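Local coordinates for alkyl hydroperoxide reductase AhpD (Legionella pneumophila, PDB 5DIK), which probably acts as an alkylhydroperoxidase of the carboxymuconolactone decarboxylase family, reducing organic hydroperoxides in the antioxidative response, at residues A[57-61]-A[76-80]; A[68-73]-A[108-112]. The contacts are given in a common frame with arbitrary orientation. Numbering follows the deposited sequence.

Contact 1 (A[57-61]-A[76-80])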
# COMPACT_ATOMS: atom_id res chain seq x y z
N GLU A 57 -20.31 2.57 -7.66
CA GLU A 57 -19.29 3.50 -8.10
C GLU A 57 -18.76 4.41 -7.00
O GLU A 57 -17.61 4.85 -7.10
CB GLU A 57 -19.77 4.42 -9.23
CG GLU A 57 -19.74 3.75 -10.56
CD GLU A 57 -18.35 3.31 -11.01
OE1 GLU A 57 -17.40 4.11 -11.04
OE2 GLU A 57 -18.26 2.16 -11.43
N LEU A 58 -19.61 4.76 -6.02
CA LEU A 58 -19.16 5.49 -4.86
C LEU A 58 -18.12 4.64 -4.10
O LEU A 58 -17.10 5.17 -3.64
CB LEU A 58 -20.33 5.91 -3.97
CG LEU A 58 -21.21 7.01 -4.58
CD1 LEU A 58 -22.48 7.17 -3.79
CD2 LEU A 58 -20.45 8.33 -4.66
N ILE A 59 -18.36 3.34 -3.99
CA ILE A 59 -17.39 2.43 -3.39
C ILE A 59 -16.09 2.42 -4.19
O ILE A 59 -15.00 2.53 -3.61
CB ILE A 59 -17.96 1.01 -3.25
CG1 ILE A 59 -19.12 1.02 -2.25
CG2 ILE A 59 -16.87 0.01 -2.83
CD1 ILE A 59 -19.96 -0.24 -2.33
N ALA A 60 -16.19 2.34 -5.51
CA ALA A 60 -15.00 2.37 -6.38
C ALA A 60 -14.21 3.67 -6.18
O ALA A 60 -12.99 3.64 -6.14
CB ALA A 60 -15.38 2.20 -7.84
N MET A 61 -14.91 4.79 -6.04
CA MET A 61 -14.23 6.10 -5.83
C MET A 61 -13.49 6.13 -4.50
O MET A 61 -12.35 6.58 -4.45
CB MET A 61 -15.22 7.26 -5.89
CG MET A 61 -14.56 8.61 -5.60
SD MET A 61 -13.18 9.00 -6.72
CE MET A 61 -14.26 9.46 -8.07
N HIS A 76 -13.45 6.87 -12.43
CA HIS A 76 -14.62 6.72 -11.57
C HIS A 76 -15.38 8.04 -11.35
O HIS A 76 -16.60 8.00 -11.21
CB HIS A 76 -14.24 6.02 -10.26
CG HIS A 76 -13.78 4.62 -10.50
ND1 HIS A 76 -14.56 3.68 -11.13
CD2 HIS A 76 -12.59 4.03 -10.28
CE1 HIS A 76 -13.89 2.55 -11.27
NE2 HIS A 76 -12.69 2.73 -10.74
N SER A 77 -14.68 9.17 -11.38
CA SER A 77 -15.33 10.51 -11.38
C SER A 77 -16.26 10.70 -12.56
O SER A 77 -17.40 11.15 -12.43
CB SER A 77 -14.27 11.61 -11.48
OG SER A 77 -13.79 11.84 -10.20
N GLN A 78 -15.75 10.35 -13.72
CA GLN A 78 -16.48 10.45 -14.97
C GLN A 78 -17.74 9.59 -14.94
O GLN A 78 -18.84 10.03 -15.30
CB GLN A 78 -15.54 10.07 -16.10
CG GLN A 78 -16.08 10.20 -17.49
CD GLN A 78 -15.01 9.88 -18.51
OE1 GLN A 78 -14.31 8.87 -18.41
NE2 GLN A 78 -14.86 10.76 -19.50
N THR A 79 -17.60 8.35 -14.48
CA THR A 79 -18.74 7.47 -14.32
C THR A 79 -19.76 8.01 -13.28
O THR A 79 -20.96 7.90 -13.49
CB THR A 79 -18.25 6.05 -13.94
OG1 THR A 79 -17.36 5.60 -14.95
CG2 THR A 79 -19.38 5.09 -13.86
N LEU A 80 -19.28 8.55 -12.16
CA LEU A 80 -20.20 9.09 -11.15
C LEU A 80 -21.07 10.23 -11.74
O LEU A 80 -22.26 10.31 -11.45
CB LEU A 80 -19.46 9.62 -9.95
CG LEU A 80 -18.92 8.58 -8.97
CD1 LEU A 80 -18.12 9.32 -7.92
CD2 LEU A 80 -20.01 7.76 -8.32
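E57, L80 and H76 account for most of the interface between helices 53-66 and 70-82, whose local axes run nearly antiparallel (155°) and come within 9.5 Å. The polar part is one hydrogen bond: H76 ND1 donates to E57 OE1 at 2.9 Å with an N-H...O angle of 150°. OE1 lies near the plane of the imidazole, at its edge, as a ring nitrogen donor requires. One face of the same ring receives the methyl of A60, whose CB sits 3.7 Å from the H76 ring centroid and 12° off the normal, a CH-pi contact. A60 also packs on M96 of a second subunit, and H76 on Y99 of that subunit. The aliphatic base of E57 is covered by L80, with E57 CB 3.5 Å from L80 CD2, while T79 CG2 approaches E57 CD at 3.5 Å. L80 continues the apolar patch through its CD2 to L58 CD2 (3.7 Å) and its CD1 to M61 CE (3.9 Å). E57 and H76, with C69 and C72, match the E-X11-C-X2-C-X3-H spacing of AhpD relatives, where these residues are proposed to relay protons. The bond direction places a proton on ND1, so the buried pair is geometrically consistent with a comparable His-carboxylate link in such a relay.

Contact 2 (A[68-73]-A[108-112])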
# COMPACT_ATOMS: atom_id res chain seq x y z
N GLN A 68 -4.75 5.82 -4.00
CA GLN A 68 -3.96 6.96 -4.49
C GLN A 68 -3.65 6.82 -5.97
O GLN A 68 -2.54 7.06 -6.41
CB GLN A 68 -2.65 7.08 -3.67
CG GLN A 68 -2.93 7.17 -2.19
CD GLN A 68 -1.69 7.27 -1.28
OE1 GLN A 68 -1.83 7.25 -0.06
NE2 GLN A 68 -0.50 7.37 -1.86
N CYS A 69 -4.70 6.50 -6.74
CA CYS A 69 -4.57 6.19 -8.13
C CYS A 69 -5.28 7.27 -8.99
O CYS A 69 -6.48 7.25 -9.13
CB CYS A 69 -5.18 4.83 -8.40
SG CYS A 69 -4.83 4.34 -10.11
N PRO A 70 -4.51 8.24 -9.52
CA PRO A 70 -5.14 9.36 -10.29
C PRO A 70 -5.95 8.89 -11.49
O PRO A 70 -7.03 9.41 -11.73
CB PRO A 70 -3.93 10.19 -10.76
CG PRO A 70 -2.89 9.94 -9.73
CD PRO A 70 -3.06 8.45 -9.38
N GLY A 71 -5.48 7.85 -12.16
CA GLY A 71 -6.23 7.23 -13.23
C GLY A 71 -7.58 6.72 -12.84
O GLY A 71 -8.59 7.04 -13.49
N CYS A 72 -7.61 5.91 -11.78
CA CYS A 72 -8.84 5.39 -11.22
C CYS A 72 -9.75 6.53 -10.78
O CYS A 72 -10.95 6.50 -11.01
CB CYS A 72 -8.53 4.56 -9.99
SG CYS A 72 -7.26 3.29 -10.23
N ILE A 73 -9.15 7.54 -10.16
CA ILE A 73 -9.95 8.70 -9.68
C ILE A 73 -10.65 9.38 -10.88
O ILE A 73 -11.85 9.69 -10.83
CB ILE A 73 -9.08 9.68 -8.87
CG1 ILE A 73 -8.78 9.07 -7.50
CG2 ILE A 73 -9.81 11.02 -8.64
CD1 ILE A 73 -7.69 9.80 -6.74
N TYR A 108 -5.69 12.93 -1.77
CA TYR A 108 -6.37 12.37 -2.93
C TYR A 108 -7.86 12.68 -2.97
O TYR A 108 -8.48 12.64 -4.06
CB TYR A 108 -6.05 10.85 -3.06
CG TYR A 108 -4.63 10.70 -3.53
CD1 TYR A 108 -4.32 10.77 -4.88
CD2 TYR A 108 -3.59 10.58 -2.61
CE1 TYR A 108 -3.02 10.69 -5.31
CE2 TYR A 108 -2.28 10.53 -3.03
CZ TYR A 108 -1.99 10.58 -4.37
OH TYR A 108 -0.68 10.50 -4.79
N ALA A 109 -8.47 12.97 -1.83
CA ALA A 109 -9.87 13.40 -1.84
C ALA A 109 -9.95 14.74 -2.58
O ALA A 109 -10.91 14.98 -3.32
CB ALA A 109 -10.41 13.52 -0.43
N ALA A 110 -8.96 15.59 -2.37
CA ALA A 110 -8.87 16.85 -3.10
C ALA A 110 -8.80 16.61 -4.60
O ALA A 110 -9.51 17.26 -5.36
CB ALA A 110 -7.68 17.67 -2.63
N GLU A 111 -7.99 15.65 -5.03
CA GLU A 111 -7.93 15.26 -6.43
C GLU A 111 -9.27 14.75 -6.94
O GLU A 111 -9.68 15.07 -8.07
CB GLU A 111 -6.87 14.16 -6.67
CG GLU A 111 -5.45 14.64 -6.46
CD GLU A 111 -4.43 13.92 -7.36
OE1 GLU A 111 -4.80 13.00 -8.15
OE2 GLU A 111 -3.24 14.29 -7.27
N ALA A 112 -9.97 13.93 -6.14
CA ALA A 112 -11.26 13.43 -6.56
C ALA A 112 -12.31 14.57 -6.78
O ALA A 112 -13.13 14.51 -7.68
CB ALA A 112 -11.81 12.44 -5.55
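No hydrogen bond crosses between 68-73 and 108-112; the 300 Å² they bury together comes from aromatic and apolar packing. The aromatic part centres on Y108. Q68 CB lies over one face of its ring, 3.6 Å from the Y108 centroid and 16° off the normal, a CH-pi contact, and Q68 CG is 3.5 Å from Y108 CD2. At the ring edge stand I73 and P70, with I73 CD1 at 4.0 Å from Y108 CD1 and P70 CG at 4.5 Å from Y108 CE1. The Q68 amide turns to another chain, NE2 bonding to K67 O of a fourth subunit.

Between Q68 and I73 the chain carries the CXXC motif of the AhpD-like fold, C69-P70-G71-C72. Q68, with positive phi (55°), closes helix 53-66 in a Schellman motif; C69 then N-caps helix 70-82, its SG accepting a weak 3.6 Å bond from C72 N. C69 and C72 form a disulfide in this crystal, but each has two conformers, and the SG atoms of C69 and C72 given here are 2.6 Å apart, longer than an S-S bond.

Aliphatic packing is concentrated on I73, whose CG2 meets A112 CA at 3.5 Å and A112 CB at 3.9 Å; its CD1 lies 4.4 Å from E111 CB. Polar atoms contribute little: E111 OE1 merely touches P70 CB at 3.9 Å and has no partner in the model, while E111 OE2 forms a long, weak ion pair with K12.

How the contacts relate
The two contacts adjoin in an all-helical subunit, their centres about 11 Å apart, and share helix 70-82. Contact 1 pairs it with helix 53-66, contact 2 pairs its N-terminal turn with helix 102-120. Along the chain their segments alternate in the order 57-61, 68-73, 76-80, 108-112, so the pairings interlock. They touch directly where M61 CE lies 3.7 Å from I73 O and M61 SD 3.9 Å from A112 CB. The shared helix also carries the cysteine motif at its start and the histidine one turn later: C72 SG is 5.5 Å from H76 NE2, close enough to be consistent with one redox site.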